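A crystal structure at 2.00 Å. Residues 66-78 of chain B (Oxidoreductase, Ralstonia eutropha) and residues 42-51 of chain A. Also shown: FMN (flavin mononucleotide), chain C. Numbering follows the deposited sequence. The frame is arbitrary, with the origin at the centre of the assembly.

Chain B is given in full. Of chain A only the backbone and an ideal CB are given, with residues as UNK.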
# COMPACT_ATOMS: atom_id res chain seq x y z
N SER B 66 -15.04 -11.92 5.69
CA SER B 66 -14.78 -11.19 6.95
C SER B 66 -13.30 -10.94 7.15
O SER B 66 -12.89 -9.81 7.46
CB SER B 66 -15.33 -11.99 8.13
OG SER B 66 -14.93 -11.47 9.38
N GLU B 67 -12.51 -12.00 7.00
CA GLU B 67 -11.05 -11.91 7.10
C GLU B 67 -10.40 -10.97 6.07
O GLU B 67 -9.51 -10.18 6.40
CB GLU B 67 -10.40 -13.30 7.06
CG GLU B 67 -10.63 -14.08 8.33
CD GLU B 67 -9.98 -15.46 8.34
OE1 GLU B 67 -9.43 -15.92 7.33
OE2 GLU B 67 -10.00 -16.09 9.41
N LEU B 68 -10.84 -11.07 4.82
CA LEU B 68 -10.38 -10.22 3.72
C LEU B 68 -10.63 -8.74 4.06
O LEU B 68 -9.72 -7.90 3.94
CB LEU B 68 -11.14 -10.57 2.42
CG LEU B 68 -10.98 -9.70 1.18
CD1 LEU B 68 -9.54 -9.76 0.68
CD2 LEU B 68 -11.96 -10.16 0.12
N LEU B 69 -11.87 -8.45 4.50
CA LEU B 69 -12.23 -7.07 4.84
C LEU B 69 -11.41 -6.56 6.03
O LEU B 69 -10.94 -5.45 5.98
CB LEU B 69 -13.72 -6.93 5.13
CG LEU B 69 -14.57 -7.12 3.85
CD1 LEU B 69 -16.04 -7.35 4.24
CD2 LEU B 69 -14.45 -5.92 2.92
N TRP B 70 -11.22 -7.41 7.03
CA TRP B 70 -10.44 -7.07 8.21
C TRP B 70 -8.98 -6.81 7.81
O TRP B 70 -8.38 -5.88 8.30
CB TRP B 70 -10.56 -8.15 9.31
CG TRP B 70 -9.69 -7.85 10.50
CD1 TRP B 70 -9.98 -7.05 11.56
CD2 TRP B 70 -8.35 -8.30 10.69
NE1 TRP B 70 -8.90 -6.97 12.40
CE2 TRP B 70 -7.89 -7.75 11.91
CE3 TRP B 70 -7.49 -9.12 9.95
CZ2 TRP B 70 -6.61 -8.00 12.41
CZ3 TRP B 70 -6.22 -9.38 10.45
CH2 TRP B 70 -5.79 -8.81 11.67
N ALA B 71 -8.43 -7.64 6.93
CA ALA B 71 -7.05 -7.47 6.48
C ALA B 71 -6.87 -6.10 5.79
O ALA B 71 -5.95 -5.33 6.13
CB ALA B 71 -6.61 -8.59 5.56
N ALA B 72 -7.80 -5.79 4.89
CA ALA B 72 -7.77 -4.53 4.16
C ALA B 72 -8.02 -3.32 5.02
O ALA B 72 -7.25 -2.38 4.94
CB ALA B 72 -8.76 -4.54 2.99
N ALA B 73 -9.07 -3.38 5.85
CA ALA B 73 -9.60 -2.19 6.56
C ALA B 73 -9.92 -2.27 8.05
O ALA B 73 -10.37 -1.29 8.63
CB ALA B 73 -10.90 -1.75 5.80
N GLY B 74 -9.67 -3.43 8.67
CA GLY B 74 -10.09 -3.69 10.00
C GLY B 74 -9.35 -3.00 11.13
O GLY B 74 -8.28 -2.45 10.91
N VAL B 75 -9.95 -3.08 12.32
CA VAL B 75 -9.39 -2.58 13.55
C VAL B 75 -8.52 -3.72 14.12
O VAL B 75 -9.02 -4.84 14.31
CB VAL B 75 -10.49 -2.18 14.55
CG1 VAL B 75 -9.92 -1.86 15.92
CG2 VAL B 75 -11.28 -0.97 13.97
N ASN B 76 -7.22 -3.46 14.29
CA ASN B 76 -6.31 -4.41 14.95
C ASN B 76 -6.01 -3.99 16.40
O ASN B 76 -5.40 -4.75 17.12
CB ASN B 76 -5.01 -4.65 14.14
CG ASN B 76 -4.14 -3.38 13.95
OD1 ASN B 76 -4.49 -2.28 14.43
ND2 ASN B 76 -3.01 -3.54 13.24
N ARG B 77 -6.42 -2.78 16.80
CA ARG B 77 -6.23 -2.26 18.17
C ARG B 77 -7.53 -1.61 18.70
O ARG B 77 -7.86 -0.48 18.32
CB ARG B 77 -5.07 -1.27 18.19
CG ARG B 77 -3.69 -1.92 18.06
CD ARG B 77 -2.68 -0.92 17.47
NE ARG B 77 -2.96 -0.64 16.05
CZ ARG B 77 -2.42 0.35 15.33
NH1 ARG B 77 -1.61 1.24 15.89
NH2 ARG B 77 -2.74 0.48 14.06
N SER B 78 -8.27 -2.35 19.53
CA SER B 78 -9.58 -1.91 20.07
C SER B 78 -9.59 -0.52 20.70
O SER B 78 -10.42 0.31 20.32
CB SER B 78 -10.09 -2.91 21.12
OG SER B 78 -10.27 -4.16 20.50
N UNK A 42 1.09 -14.25 8.37
CA UNK A 42 0.52 -12.98 7.84
C UNK A 42 -0.52 -12.40 8.79
O UNK A 42 -0.46 -11.21 9.08
CB UNK A 42 -0.12 -13.21 6.47
N UNK A 43 -1.46 -13.24 9.24
CA UNK A 43 -2.52 -12.81 10.17
C UNK A 43 -1.90 -12.18 11.42
O UNK A 43 -2.33 -11.11 11.83
CB UNK A 43 -3.41 -13.99 10.56
N UNK A 44 -0.85 -12.80 11.98
CA UNK A 44 -0.11 -12.19 13.10
C UNK A 44 0.48 -10.81 12.78
O UNK A 44 0.41 -9.89 13.61
CB UNK A 44 1.02 -13.13 13.53
N UNK A 45 1.07 -10.67 11.59
CA UNK A 45 1.67 -9.41 11.21
C UNK A 45 0.62 -8.31 11.03
O UNK A 45 0.90 -7.16 11.36
CB UNK A 45 2.48 -9.59 9.92
N UNK A 46 -0.57 -8.65 10.53
CA UNK A 46 -1.67 -7.67 10.40
C UNK A 46 -2.15 -7.14 11.80
O UNK A 46 -2.45 -5.94 11.96
CB UNK A 46 -2.84 -8.32 9.66
N UNK A 47 -2.21 -8.04 12.79
CA UNK A 47 -2.55 -7.66 14.16
C UNK A 47 -1.52 -6.68 14.76
O UNK A 47 -1.91 -5.79 15.47
CB UNK A 47 -2.65 -8.91 15.03
N UNK A 48 -0.24 -6.88 14.45
CA UNK A 48 0.85 -6.09 15.02
C UNK A 48 1.30 -4.92 14.16
O UNK A 48 2.21 -4.17 14.55
CB UNK A 48 2.05 -7.00 15.28
N UNK A 49 0.66 -4.72 13.00
CA UNK A 49 1.04 -3.65 12.05
C UNK A 49 0.70 -2.30 12.73
O UNK A 49 -0.43 -2.09 13.17
CB UNK A 49 0.31 -3.80 10.71
N UNK A 50 1.72 -1.46 12.91
CA UNK A 50 1.60 -0.18 13.61
C UNK A 50 2.74 0.75 13.23
O UNK A 50 3.74 0.30 12.66
CB UNK A 50 1.58 -0.39 15.12
N UNK A 51 2.63 2.02 13.61
CA UNK A 51 3.68 3.01 13.39
C UNK A 51 4.51 3.26 14.67
O UNK A 51 3.97 3.36 15.75
CB UNK A 51 3.06 4.32 12.90
N1 FMN C . 3.44 9.84 10.09
C2 FMN C . 4.36 10.83 10.39
O2 FMN C . 4.84 10.92 11.52
N3 FMN C . 4.75 11.72 9.39
C4 FMN C . 4.20 11.65 8.12
O4 FMN C . 4.59 12.47 7.27
C4A FMN C . 3.27 10.65 7.82
N5 FMN C . 2.71 10.54 6.56
C5A FMN C . 1.85 9.51 6.24
C6 FMN C . 1.36 9.44 4.95
C7 FMN C . 0.46 8.42 4.59
C7M FMN C . -0.07 8.35 3.18
C8 FMN C . 0.04 7.48 5.54
C8M FMN C . -0.93 6.41 5.16
C9 FMN C . 0.52 7.56 6.86
C9A FMN C . 1.44 8.57 7.23
N10 FMN C . 1.98 8.70 8.51
C10 FMN C . 2.88 9.74 8.81
C1' FMN C . 1.68 7.71 9.61
C2' FMN C . 0.38 7.96 10.32
O2' FMN C . 0.48 9.10 11.15
C3' FMN C . 0.04 6.71 11.12
O3' FMN C . -0.28 5.69 10.20
C4' FMN C . -1.13 7.02 12.07
O4' FMN C . -0.58 7.72 13.18
C5' FMN C . -1.88 5.78 12.53
O5' FMN C . -0.96 5.00 13.29
P FMN C . -0.69 3.48 12.90
O1P FMN C . -1.95 2.71 12.60
O2P FMN C . 0.19 3.46 11.66
O3P FMN C . 0.03 2.83 14.09

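Position 42 opens a helix; its ideal CB points sideways, with nothing of the chain B stretch within 5.5 Å. Many helix-compatible residues would serve, and A:Leu42 makes no contact with the other stretch.

At 43 the CB is also sideways, 5.4 Å from CZ3 of B:Trp70. A short side chain would fall short, whereas a long, flexible apolar one such as methionine could reach the indole; leucine might reach part of the way. The residue is A:Met43, modelled as selenomethionine. With all three chi angles in m, it brings CE to 3.8 Å from B:Trp70 CZ3 and 4.1 Å from B:Glu67 CG.

Positions 44 and 45 point away from chain B, so the contact sets little demand there. A:Gly44 adds nothing, and A:Thr45 turns its OG1 back to the carbonyl of A:Leu42, a hydrogen bond within the helix.

Position 46 points toward chain B. Its CB already lies 3.6 Å from B:Trp70 CH2 and 5.3 Å from B:Ala71 CA, beside a largely apolar surface where the small alanine leaves room. Leucine, methionine or isoleucine would suit. A:Leu46 sets CD1 3.7 Å from B:Ala71 CB. Its backbone takes part as well: O accepts a nearly straight hydrogen bond from B:Asn76 ND2 (2.8 Å), whatever the side chain.

At 47 the CB points away, yet it is 4.6 Å from B:Trp70 CH2 and 5.0 Å from B:Asn76 CB. A large side chain that folds back could cover both, so an aromatic or a long aliphatic is plausible. A:Trp47, with chi1 in m, does so: CE2 comes within 3.4 Å of B:Trp70 CZ2, the indoles meeting obliquely at 42°, while CE3 lies 3.9 Å from B:Asn76 CB. A water donates to both A:Trp47 O and B:Asn76 O.

Position 48 faces away and is undemanding; A:Leu48 makes no contact here.

At 49 the backbone has left the helical region, and O accepts a second hydrogen bond from B:Asn76 ND2 (3.0 Å). Nearby wait the FMN phosphate and the guanidinium of B:Arg77: lysine or arginine would answer the phosphate; an acid could meet B:Arg77 but would crowd the phosphate's negative charge. A:Arg49 answers the phosphate, NH1 to O2P and NH2 to O1P, both 2.8 Å. Its NH2 sits 3.5 Å from B:Arg77 NH2; both NH2 atoms donate to the same FMN O1P, at 2.8 Å each, so the phosphate offsets the like charges.

The extended position 50 puts CB 3.7 Å from B:Arg77 NH1, over the guanidinium face. Many residues fit; A:Lys50 leads its end away.

Position 51 offers its backbone N to FMN O3P, a hydrogen bond of 2.8 Å. Serine or threonine could add a hydroxyl, and A:Ser51 OG hydrogen-bonds FMN O2P at 2.6 Å.

Chain A (42-51) LMGTLWLRKS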
# COMPACT_ATOMS: atom_id res chain seq x y z
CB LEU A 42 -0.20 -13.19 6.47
CG LEU A 42 -0.96 -11.97 5.90
CD1 LEU A 42 0.02 -10.89 5.52
CD2 LEU A 42 -1.86 -12.35 4.74
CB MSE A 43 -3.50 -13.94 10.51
CG MSE A 43 -4.32 -14.44 9.30
SE MSE A 43 -5.41 -13.07 8.44
CE MSE A 43 -6.94 -12.99 9.66
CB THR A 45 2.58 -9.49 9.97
OG1 THR A 45 1.78 -9.68 8.81
CG2 THR A 45 3.65 -10.60 10.11
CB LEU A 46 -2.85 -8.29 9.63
CG LEU A 46 -2.57 -8.51 8.13
CD1 LEU A 46 -3.59 -9.41 7.48
CD2 LEU A 46 -2.48 -7.16 7.39
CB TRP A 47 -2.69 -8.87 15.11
CG TRP A 47 -4.00 -9.57 14.96
CD1 TRP A 47 -4.23 -10.77 14.36
CD2 TRP A 47 -5.27 -9.09 15.40
NE1 TRP A 47 -5.57 -11.08 14.41
CE2 TRP A 47 -6.23 -10.07 15.05
CE3 TRP A 47 -5.69 -7.94 16.08
CZ2 TRP A 47 -7.60 -9.93 15.34
CZ3 TRP A 47 -7.06 -7.79 16.37
CH2 TRP A 47 -8.00 -8.79 15.99
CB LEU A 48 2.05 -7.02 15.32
CG LEU A 48 1.84 -8.16 16.32
CD1 LEU A 48 3.05 -9.14 16.37
CD2 LEU A 48 1.55 -7.58 17.70
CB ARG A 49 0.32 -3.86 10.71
CG ARG A 49 0.97 -3.20 9.45
CD ARG A 49 1.05 -1.69 9.47
NE ARG A 49 -0.21 -1.07 9.89
CZ ARG A 49 -0.35 0.17 10.34
NH1 ARG A 49 0.68 1.02 10.41
NH2 ARG A 49 -1.55 0.59 10.74
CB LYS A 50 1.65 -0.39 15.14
CG LYS A 50 3.01 -0.91 15.69
CD LYS A 50 3.06 -1.07 17.20
CE LYS A 50 2.96 0.27 17.93
NZ LYS A 50 3.15 0.11 19.43
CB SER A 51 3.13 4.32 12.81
OG SER A 51 2.69 4.08 11.48
O HOH W 1 -2.89 -5.95 18.06
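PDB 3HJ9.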